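Local coordinates for protein disulfide isomerase (Pseudomonas aeruginosa, PDB 4N30), which probably acts as a thioredoxin-fold thiol-disulfide oxidoreductase of the DsbA subfamily, helping to introduce disulfide bonds into other proteins, at residues I125-I128 with F129-A133. Numbering follows the deposited sequence.
Sequences IDAI and FAQSA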
loop_
_atom_site.group_PDB
_atom_site.type_symbol
_atom_site.label_atom_id
_atom_site.label_comp_id
_atom_site.label_asym_id
_atom_site.label_seq_id
_atom_site.Cartn_x
_atom_site.Cartn_y
_atom_site.Cartn_z
ATOM N N ILE A 125 6.735 4.392 4.485
ATOM C CA ILE A 125 6.384 4.557 3.044
ATOM C C ILE A 125 6.833 5.939 2.533
ATOM O O ILE A 125 7.495 6.089 1.469
ATOM C CB ILE A 125 4.870 4.354 2.854
ATOM C CG1 ILE A 125 4.550 2.853 2.964
ATOM C CG2 ILE A 125 4.422 4.906 1.443
ATOM C CD1 ILE A 125 3.131 2.457 2.871
ATOM N N ASP A 126 6.501 7.015 3.280
ATOM C CA ASP A 126 6.936 8.370 2.887
ATOM C C ASP A 126 8.430 8.487 2.852
ATOM O O ASP A 126 9.037 9.084 1.933
ATOM C CB ASP A 126 6.383 9.439 3.865
ATOM C CG ASP A 126 4.888 9.657 3.735
ATOM O OD1 ASP A 126 4.333 9.271 2.729
ATOM O OD2 ASP A 126 4.314 10.182 4.754
ATOM N N ALA A 127 9.067 7.974 3.887
ATOM C CA ALA A 127 10.527 8.120 3.949
ATOM C C ALA A 127 11.182 7.409 2.778
ATOM O O ALA A 127 12.165 7.926 2.208
ATOM C CB ALA A 127 11.039 7.520 5.274
ATOM N N ILE A 128 10.720 6.227 2.407
ATOM C CA ILE A 128 11.296 5.452 1.296
ATOM C C ILE A 128 11.023 6.177 0.012
ATOM O O ILE A 128 11.945 6.345 -0.850
ATOM C CB ILE A 128 10.815 3.989 1.278
ATOM C CG1 ILE A 128 11.389 3.294 2.481
ATOM C CG2 ILE A 128 11.242 3.326 -0.052
ATOM C CD1 ILE A 128 10.736 1.920 2.696
ATOM N N PHE A 129 9.816 6.705 -0.176
ATOM C CA PHE A 129 9.577 7.449 -1.428
ATOM C C PHE A 129 10.481 8.703 -1.488
ATOM O O PHE A 129 10.908 9.075 -2.590
ATOM C CB PHE A 129 8.075 7.903 -1.516
ATOM C CG PHE A 129 7.146 6.879 -2.089
ATOM C CD1 PHE A 129 7.460 6.182 -3.242
ATOM C CD2 PHE A 129 5.903 6.667 -1.506
ATOM C CE1 PHE A 129 6.585 5.235 -3.789
ATOM C CE2 PHE A 129 5.013 5.727 -2.050
ATOM C CZ PHE A 129 5.392 5.013 -3.193
ATOM N N ALA A 130 10.764 9.315 -0.366
ATOM C CA ALA A 130 11.661 10.517 -0.384
ATOM C C ALA A 130 13.084 10.121 -0.559
ATOM O O ALA A 130 13.800 10.859 -1.249
ATOM C CB ALA A 130 11.527 11.250 0.966
ATOM N N GLN A 131 13.549 9.033 -0.015
ATOM C CA GLN A 131 14.970 8.724 0.051
ATOM C C GLN A 131 15.475 7.850 -1.078
ATOM O O GLN A 131 16.663 7.893 -1.350
ATOM C CB GLN A 131 15.275 8.088 1.432
ATOM C CG GLN A 131 15.096 9.107 2.584
ATOM C CD GLN A 131 15.336 8.483 3.889
ATOM O OE1 GLN A 131 16.156 7.582 4.040
ATOM N NE2 GLN A 131 14.586 8.985 4.862
ATOM N N SER A 132 14.635 6.965 -1.594
ATOM C CA SER A 132 15.079 6.112 -2.716
ATOM C C SER A 132 15.398 6.905 -3.984
ATOM O O SER A 132 14.674 7.878 -4.289
ATOM C CB SER A 132 14.016 5.038 -2.988
ATOM O OG SER A 132 14.531 4.276 -4.061
ATOM N N ALA A 133 16.384 6.433 -4.722
ATOM C CA ALA A 133 16.539 6.949 -6.045
ATOM C C ALA A 133 15.321 6.675 -6.908
ATOM O O ALA A 133 15.100 7.358 -7.894
ATOM C CB ALA A 133 17.777 6.324 -6.706
#
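I125 and F129, one helical turn apart, lie side by side and point the same way, and the aromatic side chain can be followed from CB to CE2, the atom that meets the methyl of I125. F129 CB starts 3.5 Å from I125 O, the same carbonyl that accepts the F129 N hydrogen bond at 2.9 Å with a nearly straight N-H···O angle of 164°. CG remains near that oxygen, and CD2 passes it at 3.4 Å while also coming up against the I125 CG2 methyl. CE2, one atom further out, has I125 CG2 as its nearest partner, at 3.6 Å. The methyl can do this because CG2 stands anti to the I125 backbone N, on the carbonyl side of its own residue. Beyond this pair the side chains of F129 and I125 both touch W90 of strand 86-92, and F129 also touches C69 and T73 of helix 67-81.

The main-chain bonds document how the helix finishes. A130 N still bonds to D126 O, but Q131 N divides itself between A127 O at 2.8 Å, where the angle has fallen to 137°, and a weak bond to I128 O. S132 N closes the last turn on I128 O at 2.9 Å, and at S132 itself the chain turns extended, with psi 146°. Its OG is held by E65 and G134. Q131 CB and CG each pass A127 O at 3.2 Å before NE2 comes within 3.9 Å of A127 CB, while OE1 accepts from D145 N. The whole is the C-terminal end of helix 99-131, packed through F129 beside C69 of a CxxC pattern at a helix start, consistent with the redox site of a thioredoxin fold.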